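Long-range contacts in protein-glutamine gamma-glutamyltransferase (Pagrus major, PDB 1G0D), which catalyses the calcium-dependent acyl transfer that joins peptide-bound glutamines to lysines or other primary amines, cross-linking or aminating proteins: residues 162-167 / 292-296; 235-239 / 514-520; 326-330 / 558-562. All coordinates share one frame; numbering follows the deposited sequence.

Contact 1: 162-167 / 292-296; sequences IYMGTW and PITNF
The strand segments I162-M164 and P292-N295 run nearly parallel, with axes 11° apart and 6.6 Å at closest approach, and a side chain and a water bridge the space between them. T294 points its CB at the other strand. With OG1 anti to the carbonyl carbon (chi1 -60°), its hydroxyl donates to Y163 O at 2.9 Å, the donor lying 25° from the plane of that carbonyl. The same OG1 accepts from a water at 2.8 Å, which also donates to P292 O and accepts from Y163 N, tying three backbone or side-chain groups together. Beyond this polar patch F296 contributes the largest share of the buried surface. Its ring lies alongside the bend at M164-W167: CE1 comes 3.5 Å from M164 O, and G165 O also sits at the edge near the ring plane. One face takes T294 CG2, 4.0 Å above the plane and offset toward the rim, while W167 CB approaches F296 CB at 3.3 Å. The backbone angles of G165 would jam any CB against the preceding carbonyl oxygen. Farther out, the indole NE1 of W167 bonds H416. The contact thus joins the edge strand 290-298, which pairs with 329-339, to the two-stranded sheet of 159-164 and 169-176; I162, M164 and P292 also rest on helix 272-286, which begins at the active-site C272.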
ATOM      1  N   ILE A 162      -2.833  -6.873  -3.103  1.00 16.96           N
ATOM      2  CA  ILE A 162      -1.569  -6.213  -3.437  1.00 18.26           C
ATOM      3  C   ILE A 162      -0.746  -7.242  -4.211  1.00 19.55           C
ATOM      4  O   ILE A 162      -0.627  -8.370  -3.778  1.00 23.51           O
ATOM      5  CB  ILE A 162      -0.813  -5.747  -2.178  1.00 14.91           C
ATOM      6  CG1 ILE A 162      -1.745  -4.869  -1.326  1.00 13.68           C
ATOM      7  CG2 ILE A 162       0.437  -5.028  -2.594  1.00 16.30           C
ATOM      8  CD1 ILE A 162      -1.114  -4.048  -0.225  1.00  8.98           C
ATOM      9  N   TYR A 163      -0.218  -6.882  -5.373  1.00 22.08           N
ATOM     10  CA  TYR A 163       0.560  -7.842  -6.160  1.00 22.15           C
ATOM     11  C   TYR A 163       2.029  -7.963  -5.674  1.00 25.52           C
ATOM     12  O   TYR A 163       2.638  -6.984  -5.174  1.00 25.49           O
ATOM     13  CB  TYR A 163       0.454  -7.482  -7.656  1.00 17.24           C
ATOM     14  CG  TYR A 163      -0.972  -7.620  -8.118  1.00 18.11           C
ATOM     15  CD1 TYR A 163      -1.504  -8.863  -8.398  1.00 17.98           C
ATOM     16  CD2 TYR A 163      -1.848  -6.531  -8.067  1.00 20.11           C
ATOM     17  CE1 TYR A 163      -2.866  -9.027  -8.587  1.00 24.27           C
ATOM     18  CE2 TYR A 163      -3.221  -6.686  -8.258  1.00 19.52           C
ATOM     19  CZ  TYR A 163      -3.723  -7.935  -8.508  1.00 23.72           C
ATOM     20  OH  TYR A 163      -5.078  -8.109  -8.651  1.00 28.84           O
ATOM     21  N   MET A 164       2.575  -9.175  -5.799  1.00 22.84           N
ATOM     22  CA  MET A 164       3.924  -9.462  -5.349  1.00 19.53           C
ATOM     23  C   MET A 164       4.490 -10.540  -6.191  1.00 19.21           C
ATOM     24  O   MET A 164       3.893 -10.907  -7.194  1.00 22.47           O
ATOM     25  CB  MET A 164       3.896  -9.926  -3.914  1.00 18.82           C
ATOM     26  CG  MET A 164       3.590  -8.792  -3.010  1.00 19.44           C
ATOM     27  SD  MET A 164       3.494  -9.210  -1.285  1.00 27.96           S
ATOM     28  CE  MET A 164       4.170 -10.871  -1.236  1.00 26.81           C
ATOM     29  N   GLY A 165       5.627 -11.069  -5.757  1.00 20.58           N
ATOM     30  CA  GLY A 165       6.315 -12.115  -6.497  1.00 23.35           C
ATOM     31  C   GLY A 165       7.358 -11.523  -7.432  1.00 22.94           C
ATOM     32  O   GLY A 165       8.086 -10.624  -7.031  1.00 25.83           O
ATOM     33  N   THR A 166       7.430 -12.021  -8.665  1.00 22.02           N
ATOM     34  CA  THR A 166       8.360 -11.520  -9.674  1.00 22.74           C
ATOM     35  C   THR A 166       7.520 -11.165 -10.902  1.00 24.07           C
ATOM     36  O   THR A 166       6.417 -11.686 -11.065  1.00 25.93           O
ATOM     37  CB  THR A 166       9.403 -12.576 -10.042  1.00 23.23           C
ATOM     38  OG1 THR A 166       8.736 -13.741 -10.548  1.00 27.74           O
ATOM     39  CG2 THR A 166      10.252 -12.951  -8.805  1.00 18.23           C
ATOM     40  N   TRP A 167       8.024 -10.297 -11.768  1.00 24.30           N
ATOM     41  CA  TRP A 167       7.234  -9.849 -12.919  1.00 26.73           C
ATOM     42  C   TRP A 167       6.786 -10.919 -13.872  1.00 27.19           C
ATOM     43  O   TRP A 167       5.838 -10.700 -14.627  1.00 30.36           O
ATOM     44  CB  TRP A 167       7.984  -8.815 -13.719  1.00 26.45           C
ATOM     45  CG  TRP A 167       9.216  -9.376 -14.242  1.00 32.30           C
ATOM     46  CD1 TRP A 167      10.443  -9.288 -13.685  1.00 37.16           C
ATOM     47  CD2 TRP A 167       9.359 -10.173 -15.407  1.00 34.30           C
ATOM     48  NE1 TRP A 167      11.355  -9.982 -14.430  1.00 40.72           N
ATOM     49  CE2 TRP A 167      10.711 -10.537 -15.497  1.00 36.68           C
ATOM     50  CE3 TRP A 167       8.478 -10.615 -16.385  1.00 36.09           C
ATOM     51  CZ2 TRP A 167      11.202 -11.316 -16.524  1.00 41.07           C
ATOM     52  CZ3 TRP A 167       8.964 -11.392 -17.407  1.00 37.96           C
ATOM     53  CH2 TRP A 167      10.310 -11.737 -17.473  1.00 40.67           C
ATOM     54  N   PRO A 292      -3.113   0.819  -3.945  1.00 12.87           N
ATOM     55  CA  PRO A 292      -1.722   0.367  -3.876  1.00 14.07           C
ATOM     56  C   PRO A 292      -1.215  -0.095  -5.219  1.00 15.28           C
ATOM     57  O   PRO A 292      -1.834  -0.978  -5.828  1.00 18.35           O
ATOM     58  CB  PRO A 292      -1.769  -0.794  -2.889  1.00 10.75           C
ATOM     59  CG  PRO A 292      -3.039  -0.587  -2.157  1.00 12.98           C
ATOM     60  CD  PRO A 292      -3.989  -0.069  -3.174  1.00 12.05           C
ATOM     61  N   ILE A 293      -0.118   0.503  -5.699  1.00 16.19           N
ATOM     62  CA  ILE A 293       0.438   0.031  -6.961  1.00 14.87           C
ATOM     63  C   ILE A 293       1.781  -0.692  -6.729  1.00 13.27           C
ATOM     64  O   ILE A 293       2.546  -0.302  -5.849  1.00 12.15           O
ATOM     65  CB  ILE A 293       0.582   1.143  -8.040  1.00 12.06           C
ATOM     66  CG1 ILE A 293       1.912   1.739  -7.941  1.00 10.12           C
ATOM     67  CG2 ILE A 293      -0.513   2.189  -8.015  1.00  7.05           C
ATOM     68  CD1 ILE A 293       2.520   1.484  -9.244  1.00 23.38           C
ATOM     69  N   THR A 294       2.028  -1.771  -7.486  1.00 12.47           N
ATOM     70  CA  THR A 294       3.267  -2.563  -7.368  1.00 10.32           C
ATOM     71  C   THR A 294       4.126  -2.484  -8.625  1.00 10.33           C
ATOM     72  O   THR A 294       3.631  -2.620  -9.733  1.00 14.31           O
ATOM     73  CB  THR A 294       2.962  -4.054  -7.102  1.00  7.83           C
ATOM     74  OG1 THR A 294       2.229  -4.181  -5.889  1.00 16.01           O
ATOM     75  CG2 THR A 294       4.197  -4.817  -6.900  1.00 10.43           C
ATOM     76  N   ASN A 295       5.426  -2.289  -8.458  1.00  9.81           N
ATOM     77  CA  ASN A 295       6.340  -2.177  -9.586  1.00  5.53           C
ATOM     78  C   ASN A 295       7.221  -3.391  -9.623  1.00  6.89           C
ATOM     79  O   ASN A 295       7.799  -3.740  -8.596  1.00 11.90           O
ATOM     80  CB  ASN A 295       7.216  -0.963  -9.375  1.00  9.92           C
ATOM     81  CG  ASN A 295       8.069  -0.655 -10.562  1.00 15.06           C
ATOM     82  OD1 ASN A 295       7.693  -0.950 -11.694  1.00 18.83           O
ATOM     83  ND2 ASN A 295       9.236  -0.053 -10.321  1.00 16.33           N
ATOM     84  N   PHE A 296       7.341  -4.064 -10.755  1.00  5.68           N
ATOM     85  CA  PHE A 296       8.232  -5.223 -10.777  1.00 11.29           C
ATOM     86  C   PHE A 296       9.565  -4.780 -11.399  1.00 13.36           C
ATOM     87  O   PHE A 296       9.578  -3.988 -12.332  1.00 14.30           O
ATOM     88  CB  PHE A 296       7.567  -6.375 -11.517  1.00 11.49           C
ATOM     89  CG  PHE A 296       6.417  -6.993 -10.735  1.00 13.34           C
ATOM     90  CD1 PHE A 296       6.658  -7.944  -9.742  1.00  9.60           C
ATOM     91  CD2 PHE A 296       5.098  -6.616 -10.983  1.00 12.61           C
ATOM     92  CE1 PHE A 296       5.603  -8.510  -8.997  1.00  8.23           C
ATOM     93  CE2 PHE A 296       4.028  -7.182 -10.236  1.00 11.26           C
ATOM     94  CZ  PHE A 296       4.290  -8.128  -9.246  1.00  7.70           C
TER
HETATM   95  O   HOH W   1      -0.543  -3.708  -6.013  1.00 14.76           O

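Contact 2: 235-239 / 514-520; sequences RWEEP and TYNSLRR
E238 OE2 is gripped by both terminal nitrogens of R520, NH1 and NH2 each lying 3.0 Å away. The guanidinium comes end-on, on the anti side of this oxygen, and its plane stands at 89° to the carboxylate, so the grip is perpendicular rather than a flat two-oxygen pair. R520 NH2 also donates to E237 OE2 at 2.7 Å; this oxygen is met from above its carboxylate plane, 44° out of it, although it remains close to the guanidinium plane. The bend at chi3 of R520 (74°) turns the group back toward both glutamates. R324 forms a second salt bridge to E237 OE2, and R520 NE is held by C552 O.

Behind the ion pairs, L518 CD2 packs against the aliphatic part of E237, 3.8 Å from CG. T514 to S517 form a type I turn, in which T514 OG1 accepts from L518 N at 2.9 Å. From the two middle positions of the turn, Y515 and N516 reach W236: Y515 OH lies 3.2 Å from W236 CZ3, at the indole edge near its plane, and N516 OD1 lies 3.5 Å from W236 CB. The Y515 ring also stacks on F331 and meets W273 edge-to-face.

Y515 is important for catalytic activity, and its side chain comes within about 3 Å of the active-site C272. W236 probably corresponds to a tryptophan that lines the substrate tunnel in related transglutaminases. Chemically, two arginines set against two glutamates would probably offset each other's charge at this partly exposed join, and the polar network probably helps to hold the Y515 turn beside W236.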
ATOM      1  N   ARG A 235      12.181  -3.210   8.819  1.00 15.53           N
ATOM      2  CA  ARG A 235      13.229  -4.196   9.038  1.00 15.11           C
ATOM      3  C   ARG A 235      13.292  -4.950   7.717  1.00 19.36           C
ATOM      4  O   ARG A 235      12.386  -5.719   7.387  1.00 19.43           O
ATOM      5  CB  ARG A 235      12.866  -5.176  10.130  1.00 19.43           C
ATOM      6  CG  ARG A 235      13.963  -6.208  10.407  1.00 21.09           C
ATOM      7  CD  ARG A 235      14.896  -5.639  11.456  1.00 23.30           C
ATOM      8  NE  ARG A 235      15.278  -6.635  12.439  1.00 26.95           N
ATOM      9  CZ  ARG A 235      15.639  -6.344  13.685  1.00 24.47           C
ATOM     10  NH1 ARG A 235      15.973  -7.318  14.508  1.00 24.06           N
ATOM     11  NH2 ARG A 235      15.669  -5.085  14.110  1.00 22.47           N
ATOM     12  N   TRP A 236      14.369  -4.728   6.970  1.00 19.66           N
ATOM     13  CA  TRP A 236      14.527  -5.325   5.673  1.00 19.20           C
ATOM     14  C   TRP A 236      15.069  -6.723   5.650  1.00 21.54           C
ATOM     15  O   TRP A 236      15.062  -7.360   4.594  1.00 22.69           O
ATOM     16  CB  TRP A 236      15.323  -4.362   4.793  1.00 21.57           C
ATOM     17  CG  TRP A 236      14.600  -3.011   4.783  1.00 21.26           C
ATOM     18  CD1 TRP A 236      14.847  -1.963   5.612  1.00 26.27           C
ATOM     19  CD2 TRP A 236      13.381  -2.668   4.066  1.00 23.39           C
ATOM     20  NE1 TRP A 236      13.857  -0.995   5.476  1.00 29.24           N
ATOM     21  CE2 TRP A 236      12.954  -1.407   4.541  1.00 22.54           C
ATOM     22  CE3 TRP A 236      12.618  -3.309   3.083  1.00 22.54           C
ATOM     23  CZ2 TRP A 236      11.808  -0.780   4.068  1.00 22.55           C
ATOM     24  CZ3 TRP A 236      11.474  -2.674   2.611  1.00 23.11           C
ATOM     25  CH2 TRP A 236      11.086  -1.423   3.109  1.00 23.02           C
ATOM     26  N   GLU A 237      15.525  -7.215   6.807  1.00 24.38           N
ATOM     27  CA  GLU A 237      15.996  -8.596   6.880  1.00 22.94           C
ATOM     28  C   GLU A 237      15.669  -9.368   8.136  1.00 24.59           C
ATOM     29  O   GLU A 237      15.681  -8.865   9.271  1.00 20.84           O
ATOM     30  CB  GLU A 237      17.489  -8.747   6.552  1.00 26.51           C
ATOM     31  CG  GLU A 237      17.739  -9.860   5.516  1.00 21.58           C
ATOM     32  CD  GLU A 237      19.147 -10.358   5.511  1.00 20.09           C
ATOM     33  OE1 GLU A 237      20.001  -9.683   6.114  1.00 26.10           O
ATOM     34  OE2 GLU A 237      19.400 -11.417   4.906  1.00 19.60           O
ATOM     35  N   GLU A 238      15.405 -10.636   7.816  1.00 30.86           N
ATOM     36  CA  GLU A 238      14.942 -11.744   8.632  1.00 32.78           C
ATOM     37  C   GLU A 238      14.992 -11.873  10.148  1.00 36.81           C
ATOM     38  O   GLU A 238      13.962 -12.210  10.731  1.00 47.67           O
ATOM     39  CB  GLU A 238      15.383 -13.021   7.950  1.00 29.01           C
ATOM     40  CG  GLU A 238      15.459 -14.159   8.815  1.00 31.17           C
ATOM     41  CD  GLU A 238      16.872 -14.430   9.144  1.00 34.55           C
ATOM     42  OE1 GLU A 238      17.131 -14.476  10.360  1.00 35.38           O
ATOM     43  OE2 GLU A 238      17.708 -14.583   8.202  1.00 32.12           O
ATOM     44  N   PRO A 239      16.131 -11.688  10.824  1.00 33.27           N
ATOM     45  CA  PRO A 239      15.851 -11.857  12.281  1.00 30.22           C
ATOM     46  C   PRO A 239      14.965 -10.687  12.801  1.00 27.41           C
ATOM     47  O   PRO A 239      15.462  -9.622  13.157  1.00 26.70           O
ATOM     48  CB  PRO A 239      17.229 -11.872  12.925  1.00 27.90           C
ATOM     49  CG  PRO A 239      18.116 -11.207  11.907  1.00 32.72           C
ATOM     50  CD  PRO A 239      17.538 -11.434  10.522  1.00 29.89           C
ATOM     51  N   THR A 514      16.540 -12.055  -1.243  1.00 15.55           N
ATOM     52  CA  THR A 514      15.381 -11.473  -0.544  1.00 15.45           C
ATOM     53  C   THR A 514      14.677 -10.632  -1.592  1.00 16.96           C
ATOM     54  O   THR A 514      15.297 -10.255  -2.603  1.00 18.11           O
ATOM     55  CB  THR A 514      15.736 -10.534   0.626  1.00 12.87           C
ATOM     56  OG1 THR A 514      16.396  -9.367   0.131  1.00 16.43           O
ATOM     57  CG2 THR A 514      16.603 -11.231   1.626  1.00 16.74           C
ATOM     58  N   TYR A 515      13.398 -10.320  -1.388  1.00 18.18           N
ATOM     59  CA  TYR A 515      12.724  -9.535  -2.413  1.00 16.13           C
ATOM     60  C   TYR A 515      13.475  -8.240  -2.654  1.00 15.63           C
ATOM     61  O   TYR A 515      13.602  -7.837  -3.802  1.00 16.95           O
ATOM     62  CB  TYR A 515      11.243  -9.283  -2.084  1.00 12.21           C
ATOM     63  CG  TYR A 515      10.924  -7.985  -1.402  1.00 12.19           C
ATOM     64  CD1 TYR A 515      10.943  -7.886  -0.012  1.00 14.24           C
ATOM     65  CD2 TYR A 515      10.525  -6.871  -2.130  1.00 15.01           C
ATOM     66  CE1 TYR A 515      10.560  -6.705   0.646  1.00 14.82           C
ATOM     67  CE2 TYR A 515      10.131  -5.658  -1.472  1.00 15.64           C
ATOM     68  CZ  TYR A 515      10.155  -5.598  -0.084  1.00 17.00           C
ATOM     69  OH  TYR A 515       9.776  -4.450   0.579  1.00 20.27           O
ATOM     70  N   ASN A 516      14.009  -7.600  -1.610  1.00 14.91           N
ATOM     71  CA  ASN A 516      14.747  -6.366  -1.867  1.00 14.49           C
ATOM     72  C   ASN A 516      16.174  -6.573  -2.322  1.00 17.39           C
ATOM     73  O   ASN A 516      17.050  -5.759  -2.059  1.00 19.33           O
ATOM     74  CB  ASN A 516      14.715  -5.357  -0.701  1.00  7.63           C
ATOM     75  CG  ASN A 516      15.085  -5.933   0.623  1.00  8.41           C
ATOM     76  OD1 ASN A 516      15.712  -5.257   1.419  1.00 20.35           O
ATOM     77  ND2 ASN A 516      14.681  -7.137   0.900  1.00  8.95           N
ATOM     78  N   SER A 517      16.394  -7.664  -3.045  1.00 19.15           N
ATOM     79  CA  SER A 517      17.703  -7.972  -3.589  1.00 19.83           C
ATOM     80  C   SER A 517      18.892  -8.094  -2.619  1.00 18.26           C
ATOM     81  O   SER A 517      20.015  -7.724  -2.951  1.00 20.94           O
ATOM     82  CB  SER A 517      18.007  -6.943  -4.673  1.00 24.03           C
ATOM     83  OG  SER A 517      17.290  -7.273  -5.842  1.00 24.37           O
ATOM     84  N   LEU A 518      18.661  -8.618  -1.430  1.00 17.27           N
ATOM     85  CA  LEU A 518      19.743  -8.799  -0.483  1.00 15.52           C
ATOM     86  C   LEU A 518      20.237 -10.212  -0.685  1.00 17.30           C
ATOM     87  O   LEU A 518      19.560 -11.165  -0.327  1.00 19.81           O
ATOM     88  CB  LEU A 518      19.230  -8.658   0.939  1.00 17.88           C
ATOM     89  CG  LEU A 518      19.788  -7.638   1.924  1.00 16.65           C
ATOM     90  CD1 LEU A 518      20.283  -6.430   1.226  1.00 15.03           C
ATOM     91  CD2 LEU A 518      18.714  -7.259   2.880  1.00 12.41           C
ATOM     92  N   ARG A 519      21.417 -10.338  -1.271  1.00 22.59           N
ATOM     93  CA  ARG A 519      22.058 -11.622  -1.523  1.00 24.46           C
ATOM     94  C   ARG A 519      22.253 -12.383  -0.209  1.00 24.08           C
ATOM     95  O   ARG A 519      22.682 -11.805   0.792  1.00 22.50           O
ATOM     96  CB  ARG A 519      23.392 -11.369  -2.198  1.00 27.03           C
ATOM     97  CG  ARG A 519      23.951 -12.566  -2.915  1.00 43.37           C
ATOM     98  CD  ARG A 519      25.433 -12.354  -3.304  1.00 49.70           C
ATOM     99  NE  ARG A 519      26.310 -12.123  -2.149  1.00 54.80           N
ATOM    100  CZ  ARG A 519      27.110 -11.059  -2.002  1.00 57.84           C
ATOM    101  NH1 ARG A 519      27.157 -10.107  -2.943  1.00 58.62           N
ATOM    102  NH2 ARG A 519      27.861 -10.946  -0.904  1.00 56.01           N
ATOM    103  N   ARG A 520      21.915 -13.672  -0.212  1.00 23.03           N
ATOM    104  CA  ARG A 520      22.028 -14.482   0.991  1.00 25.99           C
ATOM    105  C   ARG A 520      22.947 -15.680   0.862  1.00 35.77           C
ATOM    106  O   ARG A 520      24.163 -15.560   1.054  1.00 42.71           O
ATOM    107  CB  ARG A 520      20.649 -14.929   1.437  1.00 19.17           C
ATOM    108  CG  ARG A 520      20.017 -13.894   2.355  1.00 21.53           C
ATOM    109  CD  ARG A 520      18.575 -14.151   2.639  1.00 17.15           C
ATOM    110  NE  ARG A 520      18.382 -15.250   3.559  1.00 12.84           N
ATOM    111  CZ  ARG A 520      18.396 -15.101   4.875  1.00 15.94           C
ATOM    112  NH1 ARG A 520      18.211 -16.145   5.670  1.00 15.48           N
ATOM    113  NH2 ARG A 520      18.610 -13.900   5.393  1.00 15.67           N
TER

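Contact 3: 326-330 / 558-562; sequences DSSWN and LIRVK
Salt bridges from D326 to R560 and K562 converge on one oxygen, D326 OD2. K562, extended beyond CG, brings NZ in on the syn lone pair at 2.7 Å, whereas R560 NH2 comes from above the carboxylate plane, 49° out of it, at 3.1 Å. Two basic groups on one buried oxygen would be expected to keep the aspartate ionised. The hydrogen bonds fix the rotation of the R560 guanidinium: NH1 donates to N330 OD1 at 3.0 Å, and NH2 makes a weak bond to D326 O at 2.9 Å. The arginine leaves its strand with CG anti to the backbone N (chi1 -167°) and bends at chi3, carrying its head into the curve of 326-330. There S517 OG bonds NH1, and N579, a GTP-site residue by similarity, takes NE. Replacing R560 by a leucine would probably leave N330 OD1 and N579 OD1 without this donor and D326 balanced across the contact by K562 alone. The remaining contact is van der Waals: both methyls of L558 meet N330 ND2, CD1 at 3.4 Å. In the fold, strand 558-566 lies between 573-581 and 502-513 in a mixed sheet, while 326-330 leads into strand 329-339 of the catalytic sheet. The N330 backbone bonds A297 within that sheet and Y515 in the loop after 502-513; R560 and L558 join the sheets.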
ATOM      1  N   ASP A 326      21.956  -6.801  -4.677  1.00 21.65           N
ATOM      2  CA  ASP A 326      22.046  -7.200  -6.076  1.00 22.53           C
ATOM      3  C   ASP A 326      21.042  -6.456  -7.003  1.00 21.53           C
ATOM      4  O   ASP A 326      20.031  -7.003  -7.474  1.00 18.71           O
ATOM      5  CB  ASP A 326      21.826  -8.706  -6.139  1.00 23.07           C
ATOM      6  CG  ASP A 326      22.378  -9.330  -7.383  1.00 25.81           C
ATOM      7  OD1 ASP A 326      23.095  -8.651  -8.156  1.00 27.20           O
ATOM      8  OD2 ASP A 326      22.086 -10.529  -7.574  1.00 30.22           O
ATOM      9  N   SER A 327      21.329  -5.184  -7.242  1.00 22.06           N
ATOM     10  CA  SER A 327      20.501  -4.374  -8.109  1.00 20.62           C
ATOM     11  C   SER A 327      19.016  -4.286  -7.749  1.00 21.08           C
ATOM     12  O   SER A 327      18.608  -4.387  -6.572  1.00 20.82           O
ATOM     13  CB  SER A 327      20.633  -4.866  -9.543  1.00 18.78           C
ATOM     14  OG  SER A 327      20.816  -3.772 -10.405  1.00 24.17           O
ATOM     15  N   SER A 328      18.230  -4.081  -8.804  1.00 17.65           N
ATOM     16  CA  SER A 328      16.795  -3.898  -8.722  1.00 17.31           C
ATOM     17  C   SER A 328      16.039  -4.890  -7.897  1.00 16.48           C
ATOM     18  O   SER A 328      16.295  -6.091  -7.959  1.00 17.30           O
ATOM     19  CB  SER A 328      16.208  -3.871 -10.128  1.00 19.74           C
ATOM     20  OG  SER A 328      16.879  -2.907 -10.938  1.00 27.20           O
ATOM     21  N   TRP A 329      15.084  -4.369  -7.133  1.00 14.27           N
ATOM     22  CA  TRP A 329      14.229  -5.179  -6.275  1.00 12.46           C
ATOM     23  C   TRP A 329      13.319  -6.081  -7.107  1.00 13.68           C
ATOM     24  O   TRP A 329      12.995  -5.738  -8.250  1.00 13.46           O
ATOM     25  CB  TRP A 329      13.369  -4.253  -5.427  1.00 11.95           C
ATOM     26  CG  TRP A 329      14.130  -3.458  -4.427  1.00 11.47           C
ATOM     27  CD1 TRP A 329      15.464  -3.123  -4.466  1.00  6.97           C
ATOM     28  CD2 TRP A 329      13.603  -2.885  -3.214  1.00 13.92           C
ATOM     29  NE1 TRP A 329      15.791  -2.375  -3.347  1.00 11.00           N
ATOM     30  CE2 TRP A 329      14.669  -2.217  -2.569  1.00 14.76           C
ATOM     31  CE3 TRP A 329      12.334  -2.874  -2.610  1.00 12.24           C
ATOM     32  CZ2 TRP A 329      14.490  -1.541  -1.343  1.00 14.10           C
ATOM     33  CZ3 TRP A 329      12.163  -2.201  -1.393  1.00  9.22           C
ATOM     34  CH2 TRP A 329      13.230  -1.547  -0.779  1.00  9.16           C
ATOM     35  N   ASN A 330      12.882  -7.215  -6.550  1.00 14.88           N
ATOM     36  CA  ASN A 330      11.994  -8.111  -7.304  1.00 14.75           C
ATOM     37  C   ASN A 330      10.675  -7.366  -7.603  1.00 16.89           C
ATOM     38  O   ASN A 330      10.033  -7.570  -8.648  1.00 18.16           O
ATOM     39  CB  ASN A 330      11.703  -9.386  -6.514  1.00 14.85           C
ATOM     40  CG  ASN A 330      12.845 -10.391  -6.559  1.00 17.11           C
ATOM     41  OD1 ASN A 330      13.927 -10.114  -7.097  1.00 16.44           O
ATOM     42  ND2 ASN A 330      12.611 -11.563  -5.981  1.00 13.36           N
ATOM     43  N   LEU A 558      12.952 -17.363  -1.939  1.00 18.85           N
ATOM     44  CA  LEU A 558      13.426 -16.943  -3.261  1.00 15.80           C
ATOM     45  C   LEU A 558      14.836 -17.405  -3.686  1.00 18.71           C
ATOM     46  O   LEU A 558      15.803 -17.336  -2.921  1.00 19.75           O
ATOM     47  CB  LEU A 558      13.393 -15.427  -3.335  1.00 17.88           C
ATOM     48  CG  LEU A 558      12.084 -14.679  -3.480  1.00 19.42           C
ATOM     49  CD1 LEU A 558      12.354 -13.256  -2.999  1.00 17.49           C
ATOM     50  CD2 LEU A 558      11.577 -14.712  -4.949  1.00 19.90           C
ATOM     51  N   ILE A 559      14.962 -17.830  -4.934  1.00 18.97           N
ATOM     52  CA  ILE A 559      16.239 -18.266  -5.445  1.00 18.21           C
ATOM     53  C   ILE A 559      16.527 -17.546  -6.750  1.00 19.26           C
ATOM     54  O   ILE A 559      15.833 -17.733  -7.748  1.00 23.20           O
ATOM     55  CB  ILE A 559      16.241 -19.807  -5.664  1.00 23.70           C
ATOM     56  CG1 ILE A 559      16.345 -20.511  -4.299  1.00 24.77           C
ATOM     57  CG2 ILE A 559      17.405 -20.222  -6.574  1.00 19.95           C
ATOM     58  CD1 ILE A 559      15.986 -21.957  -4.330  1.00 23.98           C
ATOM     59  N   ARG A 560      17.556 -16.714  -6.751  1.00 17.19           N
ATOM     60  CA  ARG A 560      17.906 -15.998  -7.963  1.00 19.23           C
ATOM     61  C   ARG A 560      18.879 -16.834  -8.792  1.00 22.20           C
ATOM     62  O   ARG A 560      19.981 -17.103  -8.347  1.00 28.60           O
ATOM     63  CB  ARG A 560      18.556 -14.672  -7.597  1.00 15.37           C
ATOM     64  CG  ARG A 560      18.692 -13.686  -8.740  1.00 15.05           C
ATOM     65  CD  ARG A 560      19.063 -12.339  -8.170  1.00 16.14           C
ATOM     66  NE  ARG A 560      17.911 -11.656  -7.598  1.00 19.03           N
ATOM     67  CZ  ARG A 560      17.944 -10.434  -7.072  1.00 19.79           C
ATOM     68  NH1 ARG A 560      16.837  -9.885  -6.577  1.00 12.43           N
ATOM     69  NH2 ARG A 560      19.087  -9.759  -7.037  1.00 19.93           N
ATOM     70  N   VAL A 561      18.471 -17.265  -9.980  1.00 22.43           N
ATOM     71  CA  VAL A 561      19.342 -18.038 -10.856  1.00 20.19           C
ATOM     72  C   VAL A 561      19.883 -17.103 -11.923  1.00 20.68           C
ATOM     73  O   VAL A 561      19.137 -16.278 -12.447  1.00 21.10           O
ATOM     74  CB  VAL A 561      18.569 -19.165 -11.543  1.00 22.59           C
ATOM     75  CG1 VAL A 561      19.486 -19.942 -12.483  1.00 20.59           C
ATOM     76  CG2 VAL A 561      17.973 -20.080 -10.488  1.00 21.79           C
ATOM     77  N   LYS A 562      21.178 -17.201 -12.215  1.00 19.29           N
ATOM     78  CA  LYS A 562      21.824 -16.363 -13.239  1.00 18.43           C
ATOM     79  C   LYS A 562      22.603 -17.207 -14.233  1.00 17.25           C
ATOM     80  O   LYS A 562      23.128 -18.253 -13.901  1.00 18.34           O
ATOM     81  CB  LYS A 562      22.784 -15.366 -12.600  1.00 14.09           C
ATOM     82  CG  LYS A 562      22.142 -14.520 -11.534  1.00 18.23           C
ATOM     83  CD  LYS A 562      23.138 -13.495 -11.005  1.00 20.20           C
ATOM     84  CE  LYS A 562      22.519 -12.558  -9.991  1.00 19.94           C
ATOM     85  NZ  LYS A 562      23.406 -11.390  -9.788  1.00 21.60           N
TER

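How the contacts relate
Along the chain, contact 1 closes before contact 3 opens, while the segments of contact 2 alternate with those of contact 1 and with those of contact 3. Their centres lie about 17 Å (1 and 2), 15 Å (1 and 3) and 11 Å (2 and 3) apart. Contacts 1 and 3 meet through neighbouring strands 290-298 and 329-339, where F296 CD1 packs 3.6 Å from N330 O. Contacts 2 and 3 are joined at S517, whose O lies 2.8 Å from D326 N. They thus hold the 502-513 and 558-566 sheet against the catalytic core. All three lie close to the active site: Y515 is beside C272, L558 near Y515, and T294 near the Cys-His-Asp residues without touching them.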